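Local coordinates for putative LacI-family transcriptional regulator (Bacteroides fragilis, PDB 3GBV), which probably regulates transcription as a LacI-family DNA-binding protein, with a periplasmic-binding-protein domain that is expected to sense a small effector molecule, at residues 162-165 with 166-170; 31-34 with 35-38; 191-194 with 195-198. All coordinates share one frame; numbering follows the deposited sequence.

Contact 1: 162-165 with 166-170; sequences RQYM and QEHHP
The rings of Tyr-164 and His-168 lie against each other one helical turn apart. They form an offset stack, with centroids 3.8 Å apart and planes 23° from parallel. His-168 CD2 sits over the centre of the tyrosine ring, and Tyr-164 CZ lies over the face of the imidazole toward its rim. Two torsions bring the rings together. Tyr-164 CG is anti to its backbone N (chi1 -177°), while His-168 CG is anti to its carbonyl carbon. The backbone bond from His-168 N to Tyr-164 O, 2.8 Å, spans the same turn. The ring of Tyr-122 meets Tyr-164 edge-to-face, so helix 117-131 also packs on this tyrosine.

Beside the stack, Gln-163 NE2 gives a long but nearly straight hydrogen bond to Glu-167 OE2 (3.3 Å). Glu-167 OE2 lies near the amide plane of Gln-163, whereas NE2 approaches OE2 from above the carboxylate plane, and the two planes are 88° apart. Glu-167 OE1 is held by the hydroxyl of Tyr-122. Selenomethionine Met-165 turns instead to Ile-138, Ile-174 and Met-129. This is i to i+4 side-chain pairing at the C-terminal end of the helix in a beta-alpha-beta unit, strand 137-144, helix 152-168, strand 173-180.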
ATOM      1  N   ARG A 162      -1.362 -10.595  19.921  1.00 26.63           N
ATOM      2  CA  ARG A 162      -0.857 -11.388  21.027  1.00 28.77           C
ATOM      3  C   ARG A 162      -0.304 -12.731  20.558  1.00 29.49           C
ATOM      4  O   ARG A 162       0.634 -13.261  21.157  1.00 27.27           O
ATOM      5  CB  ARG A 162      -1.959 -11.602  22.069  1.00 29.97           C
ATOM      6  CG  ARG A 162      -2.441 -10.320  22.764  1.00 29.04           C
ATOM      7  CD  ARG A 162      -3.660 -10.595  23.653  1.00 31.56           C
ATOM      8  NE  ARG A 162      -4.239  -9.372  24.214  1.00 33.62           N
ATOM      9  CZ  ARG A 162      -3.699  -8.641  25.190  1.00 33.42           C
ATOM     10  NH1 ARG A 162      -2.549  -8.989  25.753  1.00 33.32           N
ATOM     11  NH2 ARG A 162      -4.306  -7.537  25.587  1.00 32.90           N
ATOM     12  N   GLN A 163      -0.868 -13.284  19.485  1.00 28.60           N
ATOM     13  CA  GLN A 163      -0.378 -14.561  18.988  1.00 29.38           C
ATOM     14  C   GLN A 163       1.058 -14.400  18.508  1.00 29.11           C
ATOM     15  O   GLN A 163       1.930 -15.204  18.844  1.00 28.30           O
ATOM     16  CB  GLN A 163      -1.237 -15.078  17.835  1.00 30.38           C
ATOM     17  CG  GLN A 163      -0.958 -16.537  17.497  1.00 34.03           C
ATOM     18  CD  GLN A 163      -1.764 -17.041  16.313  1.00 37.92           C
ATOM     19  OE1 GLN A 163      -2.979 -16.805  16.219  1.00 38.48           O
ATOM     20  NE2 GLN A 163      -1.096 -17.749  15.403  1.00 37.44           N
ATOM     21  N   TYR A 164       1.298 -13.358  17.716  1.00 29.31           N
ATOM     22  CA  TYR A 164       2.637 -13.096  17.205  1.00 29.60           C
ATOM     23  C   TYR A 164       3.602 -12.887  18.373  1.00 29.08           C
ATOM     24  O   TYR A 164       4.715 -13.417  18.378  1.00 27.28           O
ATOM     25  CB  TYR A 164       2.654 -11.839  16.328  1.00 29.19           C
ATOM     26  CG  TYR A 164       4.013 -11.560  15.717  1.00 31.25           C
ATOM     27  CD1 TYR A 164       4.312 -11.961  14.408  1.00 31.51           C
ATOM     28  CD2 TYR A 164       5.016 -10.927  16.461  1.00 31.06           C
ATOM     29  CE1 TYR A 164       5.575 -11.736  13.855  1.00 31.23           C
ATOM     30  CE2 TYR A 164       6.280 -10.707  15.924  1.00 31.07           C
ATOM     31  CZ  TYR A 164       6.548 -11.114  14.619  1.00 33.17           C
ATOM     32  OH  TYR A 164       7.787 -10.913  14.078  1.00 34.24           O
HETATM   33  N   MSE A 165       3.174 -12.098  19.351  1.00 27.91           N
HETATM   34  CA  MSE A 165       4.009 -11.822  20.514  1.00 27.73           C
HETATM   35  C   MSE A 165       4.324 -13.116  21.269  1.00 29.98           C
HETATM   36  O   MSE A 165       5.416 -13.284  21.805  1.00 28.68           O
HETATM   37  CB  MSE A 165       3.306 -10.845  21.455  1.00 26.47           C
HETATM   38  CG  MSE A 165       2.980  -9.500  20.843  1.00 27.64           C
HETATM   39 SE   MSE A 165       4.680  -8.551  20.501  1.00 40.57          SE
HETATM   40  CE  MSE A 165       5.249  -8.061  22.339  1.00 22.57           C
ATOM     41  N   GLN A 166       3.363 -14.029  21.326  1.00 30.33           N
ATOM     42  CA  GLN A 166       3.592 -15.295  22.015  1.00 32.26           C
ATOM     43  C   GLN A 166       4.605 -16.133  21.231  1.00 32.92           C
ATOM     44  O   GLN A 166       5.523 -16.723  21.800  1.00 32.66           O
ATOM     45  CB  GLN A 166       2.279 -16.069  22.155  1.00 31.51           C
ATOM     46  CG  GLN A 166       1.438 -15.698  23.369  1.00 32.89           C
ATOM     47  CD  GLN A 166       0.006 -16.202  23.264  1.00 35.26           C
ATOM     48  OE1 GLN A 166      -0.257 -17.248  22.666  1.00 36.24           O
ATOM     49  NE2 GLN A 166      -0.927 -15.462  23.858  1.00 33.92           N
ATOM     50  N   GLU A 167       4.447 -16.163  19.916  1.00 33.81           N
ATOM     51  CA  GLU A 167       5.333 -16.948  19.069  1.00 35.14           C
ATOM     52  C   GLU A 167       6.744 -16.378  18.909  1.00 35.16           C
ATOM     53  O   GLU A 167       7.687 -17.134  18.686  1.00 34.01           O
ATOM     54  CB  GLU A 167       4.708 -17.115  17.683  1.00 35.94           C
ATOM     55  CG  GLU A 167       3.274 -17.649  17.688  1.00 39.20           C
ATOM     56  CD  GLU A 167       2.673 -17.691  16.286  1.00 40.46           C
ATOM     57  OE1 GLU A 167       2.891 -16.723  15.526  1.00 41.54           O
ATOM     58  OE2 GLU A 167       1.985 -18.677  15.945  1.00 40.97           O
ATOM     59  N   HIS A 168       6.887 -15.060  19.047  1.00 34.35           N
ATOM     60  CA  HIS A 168       8.183 -14.407  18.849  1.00 35.33           C
ATOM     61  C   HIS A 168       8.861 -13.730  20.037  1.00 35.24           C
ATOM     62  O   HIS A 168      10.085 -13.715  20.120  1.00 34.96           O
ATOM     63  CB  HIS A 168       8.048 -13.395  17.718  1.00 34.92           C
ATOM     64  CG  HIS A 168       7.604 -14.004  16.429  1.00 35.46           C
ATOM     65  ND1 HIS A 168       8.484 -14.563  15.530  1.00 36.84           N
ATOM     66  CD2 HIS A 168       6.368 -14.184  15.910  1.00 36.13           C
ATOM     67  CE1 HIS A 168       7.808 -15.061  14.509  1.00 36.36           C
ATOM     68  NE2 HIS A 168       6.522 -14.845  14.713  1.00 33.66           N
ATOM     69  N   HIS A 169       8.085 -13.144  20.938  1.00 35.33           N
ATOM     70  CA  HIS A 169       8.666 -12.479  22.096  1.00 34.79           C
ATOM     71  C   HIS A 169       7.832 -12.787  23.312  1.00 34.47           C
ATOM     72  O   HIS A 169       7.265 -11.882  23.935  1.00 32.97           O
ATOM     73  CB  HIS A 169       8.712 -10.969  21.872  1.00 36.75           C
ATOM     74  CG  HIS A 169       9.545 -10.569  20.700  1.00 39.03           C
ATOM     75  ND1 HIS A 169       9.174 -10.840  19.402  1.00 39.72           N
ATOM     76  CD2 HIS A 169      10.752  -9.960  20.631  1.00 40.09           C
ATOM     77  CE1 HIS A 169      10.118 -10.417  18.581  1.00 41.21           C
ATOM     78  NE2 HIS A 169      11.087  -9.879  19.301  1.00 40.16           N
ATOM     79  N   PRO A 170       7.752 -14.073  23.676  1.00 34.72           N
ATOM     80  CA  PRO A 170       6.953 -14.458  24.842  1.00 36.44           C
ATOM     81  C   PRO A 170       7.405 -13.783  26.128  1.00 36.86           C
ATOM     82  O   PRO A 170       6.647 -13.694  27.087  1.00 38.11           O
ATOM     83  CB  PRO A 170       7.093 -15.982  24.868  1.00 37.23           C
ATOM     84  CG  PRO A 170       8.448 -16.209  24.257  1.00 35.63           C
ATOM     85  CD  PRO A 170       8.462 -15.233  23.110  1.00 34.54           C
TER

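Contact 2: 31-34 with 35-38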
ATOM      1  N   ILE A  31     -18.929   5.977  -0.776  1.00 31.67           N
ATOM      2  CA  ILE A  31     -20.329   5.750  -1.094  1.00 32.02           C
ATOM      3  C   ILE A  31     -20.821   6.790  -2.102  1.00 33.63           C
ATOM      4  O   ILE A  31     -21.495   6.455  -3.081  1.00 31.28           O
ATOM      5  CB  ILE A  31     -21.198   5.824   0.188  1.00 30.75           C
ATOM      6  CG1 ILE A  31     -20.903   4.617   1.095  1.00 30.85           C
ATOM      7  CG2 ILE A  31     -22.668   5.866  -0.178  1.00 29.97           C
ATOM      8  CD1 ILE A  31     -21.454   4.765   2.509  1.00 28.64           C
ATOM      9  N   ARG A  32     -20.479   8.052  -1.867  1.00 35.07           N
ATOM     10  CA  ARG A  32     -20.902   9.117  -2.766  1.00 38.15           C
ATOM     11  C   ARG A  32     -20.355   8.910  -4.173  1.00 38.44           C
ATOM     12  O   ARG A  32     -21.094   9.015  -5.153  1.00 38.32           O
ATOM     13  CB  ARG A  32     -20.458  10.484  -2.232  1.00 40.07           C
ATOM     14  CG  ARG A  32     -21.205  10.924  -0.992  1.00 43.84           C
ATOM     15  CD  ARG A  32     -22.688  10.917  -1.266  1.00 49.23           C
ATOM     16  NE  ARG A  32     -23.490  11.081  -0.058  1.00 54.05           N
ATOM     17  CZ  ARG A  32     -24.817  10.992  -0.038  1.00 56.72           C
ATOM     18  NH1 ARG A  32     -25.480  10.739  -1.163  1.00 57.66           N
ATOM     19  NH2 ARG A  32     -25.484  11.147   1.102  1.00 58.07           N
ATOM     20  N   GLU A  33     -19.062   8.617  -4.270  1.00 38.19           N
ATOM     21  CA  GLU A  33     -18.442   8.390  -5.563  1.00 39.58           C
ATOM     22  C   GLU A  33     -19.174   7.258  -6.280  1.00 39.02           C
ATOM     23  O   GLU A  33     -19.350   7.304  -7.498  1.00 39.00           O
ATOM     24  CB  GLU A  33     -16.965   8.040  -5.387  1.00 41.16           C
ATOM     25  CG  GLU A  33     -16.203   7.786  -6.689  1.00 47.25           C
ATOM     26  CD  GLU A  33     -16.191   8.995  -7.618  1.00 51.59           C
ATOM     27  OE1 GLU A  33     -15.863  10.112  -7.144  1.00 52.75           O
ATOM     28  OE2 GLU A  33     -16.504   8.827  -8.818  1.00 52.22           O
ATOM     29  N   ALA A  34     -19.606   6.251  -5.524  1.00 37.76           N
ATOM     30  CA  ALA A  34     -20.323   5.115  -6.107  1.00 39.08           C
ATOM     31  C   ALA A  34     -21.714   5.512  -6.601  1.00 39.67           C
ATOM     32  O   ALA A  34     -22.170   5.048  -7.645  1.00 38.87           O
ATOM     33  CB  ALA A  34     -20.434   3.981  -5.091  1.00 38.14           C
ATOM     34  N   VAL A  35     -22.393   6.365  -5.844  1.00 40.52           N
ATOM     35  CA  VAL A  35     -23.717   6.815  -6.239  1.00 41.86           C
ATOM     36  C   VAL A  35     -23.637   7.534  -7.588  1.00 42.41           C
ATOM     37  O   VAL A  35     -24.394   7.230  -8.505  1.00 41.56           O
ATOM     38  CB  VAL A  35     -24.317   7.758  -5.177  1.00 42.44           C
ATOM     39  CG1 VAL A  35     -25.640   8.345  -5.666  1.00 43.07           C
ATOM     40  CG2 VAL A  35     -24.535   6.990  -3.887  1.00 42.46           C
ATOM     41  N   THR A  36     -22.705   8.470  -7.723  1.00 41.92           N
ATOM     42  CA  THR A  36     -22.586   9.203  -8.974  1.00 42.48           C
ATOM     43  C   THR A  36     -22.195   8.282 -10.127  1.00 42.11           C
ATOM     44  O   THR A  36     -22.742   8.378 -11.222  1.00 42.90           O
ATOM     45  CB  THR A  36     -21.559  10.354  -8.862  1.00 42.25           C
ATOM     46  OG1 THR A  36     -20.232   9.819  -8.860  1.00 44.95           O
ATOM     47  CG2 THR A  36     -21.783  11.136  -7.577  1.00 39.94           C
ATOM     48  N   THR A  37     -21.255   7.382  -9.883  1.00 42.88           N
ATOM     49  CA  THR A  37     -20.819   6.462 -10.927  1.00 43.74           C
ATOM     50  C   THR A  37     -21.991   5.662 -11.508  1.00 44.27           C
ATOM     51  O   THR A  37     -22.060   5.434 -12.716  1.00 45.03           O
ATOM     52  CB  THR A  37     -19.760   5.472 -10.391  1.00 43.44           C
ATOM     53  OG1 THR A  37     -18.612   6.197  -9.933  1.00 43.77           O
ATOM     54  CG2 THR A  37     -19.331   4.501 -11.482  1.00 42.16           C
ATOM     55  N   TYR A  38     -22.913   5.244 -10.650  1.00 43.88           N
ATOM     56  CA  TYR A  38     -24.060   4.464 -11.094  1.00 44.77           C
ATOM     57  C   TYR A  38     -25.351   5.269 -11.184  1.00 45.06           C
ATOM     58  O   TYR A  38     -26.443   4.709 -11.126  1.00 43.75           O
ATOM     59  CB  TYR A  38     -24.256   3.268 -10.165  1.00 44.52           C
ATOM     60  CG  TYR A  38     -23.059   2.354 -10.147  1.00 45.88           C
ATOM     61  CD1 TYR A  38     -22.766   1.539 -11.238  1.00 46.19           C
ATOM     62  CD2 TYR A  38     -22.195   2.327  -9.052  1.00 45.19           C
ATOM     63  CE1 TYR A  38     -21.645   0.722 -11.240  1.00 47.33           C
ATOM     64  CE2 TYR A  38     -21.073   1.517  -9.045  1.00 44.75           C
ATOM     65  CZ  TYR A  38     -20.804   0.715 -10.140  1.00 45.70           C
ATOM     66  OH  TYR A  38     -19.694  -0.098 -10.134  1.00 47.72           O
TER
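Glu-33 O is gripped by three donors from the next turn of the helix. Thr-37 OG1 gives the shortest bond to Glu-33 O, 2.8 Å. Thr-36 OG1 reaches Glu-33 O at 3.0 Å, and the amide Thr-37 N adds the regular helical bond to Glu-33 O at 3.1 Å. The two hydroxyls approach differently. Thr-36 OG1 stands above the carbonyl plane, with a C=O...donor angle of 122°. Thr-37 OG1 is more nearly in line with the C=O, at 145°, though still tilted from the plane.

The threonine torsions explain the pair of hydroxyl bonds. In Thr-36, OG1 lies between the backbone N and the carbonyl carbon (chi1 74°), which turns it back to the carbonyl three residues earlier. In Thr-37, OG1 stands beside the backbone N, which places hydroxyl and amide next to each other, both directed at the carbonyl four residues back. Both exposed threonines thus return their hydroxyls to the helix backbone. The Glu-33 chain bends at chi2, and its OE2 comes 3.6 Å from Thr-37 OG1.

On another side, the methyl groups Ile-31 CG2 and Val-35 CG2 meet at 4.3 Å. Both residues pack on Ala-45 of strand 43-50. Ala-34 faces Phe-259 and Ile-262 of helix 254-270. Its carbonyl oxygen accepts from Tyr-38 N, and Tyr-38 CD2 lies 3.1 Å from Ala-34 O. Thr-37 CG2 lies over one face of the Tyr-38 ring. Tyr-38 is where the chain leaves helical geometry. Threonine hydroxyls bonded to carbonyls three and four residues back are a familiar helix feature. Here they lie in the last turn of the helix in the beta-alpha-beta unit formed by strand 9-16, helix 23-37 and strand 43-50.

Contact 3: 191-194 with 195-198; sequences LDDF and FREH
This is a local contact between neighbouring turns at the C-terminal end of helix 187-197, with an aromatic cluster on one side and a salt bridge on another. Phe-194 turns its edge to the face of Phe-195. The ring planes are 70° apart and the centroids 5.2 Å. Phe-194 CD2 comes over the Phe-195 ring toward its rim, 3.8 Å from Phe-195 CD2. Different first torsions set these neighbouring rings across each other: Phe-194 CG is anti to the backbone N (chi1 174°), Phe-195 CG anti to the carbonyl carbon. His-198 completes the cluster, its CB over the Phe-194 ring in a CH-pi contact, 4.3 Å from the centroid. Leu-191 runs alongside Phe-195, with Leu-191 CD1 3.9 Å from Phe-195 CE1.

Phe-194 packs on Leu-177 and Val-139 of the sheet, and both phenylalanines touch Val-201. Phe-195 also meets Phe-226 edge-to-face and Lys-223 in a cation-pi contact.

Asp-193 and Arg-196 lie side by side on an exposed face. Asp-193 OD1 meets Arg-196 NH1 at 2.8 Å, at the edge of the guanidinium and near its plane. Asp-192 instead binds Tyr-217 and Arg-221. The chemistry is thus divided around the helix: buried Phe-194 and Leu-191 pack on the sheet and Phe-195 toward helix 212-220, while a charge pair bridges one turn on an exposed side, where solvent would probably weaken its attraction.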
ATOM      1  N   LEU A 191      -2.825   9.227  30.685  1.00 38.54           N
ATOM      2  CA  LEU A 191      -1.474   9.109  30.149  1.00 38.17           C
ATOM      3  C   LEU A 191      -0.405   9.517  31.163  1.00 38.31           C
ATOM      4  O   LEU A 191       0.598   8.823  31.315  1.00 37.48           O
ATOM      5  CB  LEU A 191      -1.316   9.937  28.865  1.00 38.16           C
ATOM      6  CG  LEU A 191      -1.789   9.409  27.497  1.00 39.06           C
ATOM      7  CD1 LEU A 191      -1.301   7.982  27.297  1.00 36.80           C
ATOM      8  CD2 LEU A 191      -3.285   9.462  27.391  1.00 37.80           C
ATOM      9  N   ASP A 192      -0.613  10.634  31.859  1.00 39.74           N
ATOM     10  CA  ASP A 192       0.364  11.082  32.856  1.00 41.17           C
ATOM     11  C   ASP A 192       0.637   9.990  33.883  1.00 41.31           C
ATOM     12  O   ASP A 192       1.790   9.677  34.171  1.00 40.73           O
ATOM     13  CB  ASP A 192      -0.107  12.344  33.586  1.00 41.39           C
ATOM     14  CG  ASP A 192      -0.127  13.568  32.691  1.00 42.87           C
ATOM     15  OD1 ASP A 192       0.780  13.704  31.845  1.00 41.72           O
ATOM     16  OD2 ASP A 192      -1.044  14.405  32.844  1.00 43.18           O
ATOM     17  N   ASP A 193      -0.423   9.411  34.437  1.00 42.28           N
ATOM     18  CA  ASP A 193      -0.248   8.360  35.428  1.00 44.35           C
ATOM     19  C   ASP A 193       0.488   7.167  34.830  1.00 44.69           C
ATOM     20  O   ASP A 193       1.422   6.649  35.434  1.00 45.28           O
ATOM     21  CB  ASP A 193      -1.603   7.915  36.000  1.00 45.02           C
ATOM     22  CG  ASP A 193      -2.259   8.993  36.867  1.00 47.32           C
ATOM     23  OD1 ASP A 193      -1.548   9.609  37.691  1.00 48.64           O
ATOM     24  OD2 ASP A 193      -3.483   9.223  36.739  1.00 47.13           O
ATOM     25  N   PHE A 194       0.085   6.747  33.632  1.00 45.16           N
ATOM     26  CA  PHE A 194       0.722   5.606  32.979  1.00 44.37           C
ATOM     27  C   PHE A 194       2.215   5.812  32.756  1.00 43.63           C
ATOM     28  O   PHE A 194       3.027   4.978  33.149  1.00 44.03           O
ATOM     29  CB  PHE A 194       0.057   5.308  31.625  1.00 42.85           C
ATOM     30  CG  PHE A 194       0.767   4.242  30.830  1.00 40.88           C
ATOM     31  CD1 PHE A 194       0.597   2.898  31.141  1.00 40.50           C
ATOM     32  CD2 PHE A 194       1.660   4.587  29.816  1.00 39.09           C
ATOM     33  CE1 PHE A 194       1.311   1.911  30.459  1.00 40.79           C
ATOM     34  CE2 PHE A 194       2.379   3.609  29.128  1.00 39.66           C
ATOM     35  CZ  PHE A 194       2.206   2.268  29.450  1.00 39.76           C
ATOM     36  N   PHE A 195       2.577   6.919  32.120  1.00 44.26           N
ATOM     37  CA  PHE A 195       3.982   7.182  31.845  1.00 45.51           C
ATOM     38  C   PHE A 195       4.768   7.442  33.119  1.00 47.26           C
ATOM     39  O   PHE A 195       5.992   7.294  33.144  1.00 47.41           O
ATOM     40  CB  PHE A 195       4.113   8.352  30.875  1.00 44.35           C
ATOM     41  CG  PHE A 195       3.842   7.976  29.449  1.00 43.21           C
ATOM     42  CD1 PHE A 195       2.885   8.653  28.703  1.00 43.18           C
ATOM     43  CD2 PHE A 195       4.547   6.934  28.850  1.00 44.00           C
ATOM     44  CE1 PHE A 195       2.629   8.297  27.378  1.00 42.96           C
ATOM     45  CE2 PHE A 195       4.298   6.570  27.524  1.00 43.35           C
ATOM     46  CZ  PHE A 195       3.339   7.255  26.789  1.00 42.38           C
ATOM     47  N   ARG A 196       4.056   7.817  34.177  1.00 48.73           N
ATOM     48  CA  ARG A 196       4.680   8.074  35.468  1.00 50.08           C
ATOM     49  C   ARG A 196       5.027   6.737  36.096  1.00 50.77           C
ATOM     50  O   ARG A 196       6.157   6.512  36.530  1.00 50.71           O
ATOM     51  CB  ARG A 196       3.715   8.828  36.380  1.00 50.74           C
ATOM     52  CG  ARG A 196       4.175   8.938  37.824  1.00 50.86           C
ATOM     53  CD  ARG A 196       3.221   9.804  38.625  1.00 51.12           C
ATOM     54  NE  ARG A 196       3.107  11.138  38.044  1.00 51.63           N
ATOM     55  CZ  ARG A 196       1.979  11.660  37.572  1.00 51.18           C
ATOM     56  NH1 ARG A 196       0.849  10.962  37.615  1.00 51.38           N
ATOM     57  NH2 ARG A 196       1.985  12.877  37.044  1.00 50.07           N
ATOM     58  N   GLU A 197       4.041   5.848  36.126  1.00 51.33           N
ATOM     59  CA  GLU A 197       4.211   4.521  36.696  1.00 51.77           C
ATOM     60  C   GLU A 197       5.023   3.610  35.768  1.00 51.11           C
ATOM     61  O   GLU A 197       5.575   2.594  36.196  1.00 51.12           O
ATOM     62  CB  GLU A 197       2.835   3.909  36.985  1.00 53.92           C
ATOM     63  CG  GLU A 197       2.880   2.677  37.872  1.00 57.28           C
ATOM     64  CD  GLU A 197       3.889   2.818  39.002  1.00 60.17           C
ATOM     65  OE1 GLU A 197       3.839   3.829  39.742  1.00 61.12           O
ATOM     66  OE2 GLU A 197       4.739   1.910  39.145  1.00 61.78           O
ATOM     67  N   HIS A 198       5.104   3.983  34.497  1.00 50.16           N
ATOM     68  CA  HIS A 198       5.853   3.191  33.524  1.00 49.65           C
ATOM     69  C   HIS A 198       6.775   4.086  32.711  1.00 49.85           C
ATOM     70  O   HIS A 198       6.636   4.183  31.496  1.00 50.58           O
ATOM     71  CB  HIS A 198       4.882   2.465  32.596  1.00 47.35           C
ATOM     72  CG  HIS A 198       3.962   1.524  33.309  1.00 45.37           C
ATOM     73  ND1 HIS A 198       4.390   0.324  33.838  1.00 43.56           N
ATOM     74  CD2 HIS A 198       2.645   1.620  33.605  1.00 42.99           C
ATOM     75  CE1 HIS A 198       3.374  -0.277  34.430  1.00 42.91           C
ATOM     76  NE2 HIS A 198       2.304   0.486  34.303  1.00 41.81           N
TER

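The contacts follow in series along the chain: contact 2, then contact 1, then contact 3. Each covers the last turns of a helix and the start of the loop after it. Contact 2 belongs to helix 23-37, beside the parallel sheet that holds strands 9-16 and 43-50. Contacts 1 and 3 belong to helices 152-168 and 187-197. Both helices pack on strands 137-144 and 173-180 of the mixed sheet. Centres of contacts 1 and 3 are 25 Å apart, whereas contact 2 lies 43 and 47 Å from them, across the chain's centre. The three therefore sample both lobes of the two-lobed periplasmic-binding-protein fold, whose effector site, as in relatives, probably lies between the lobes.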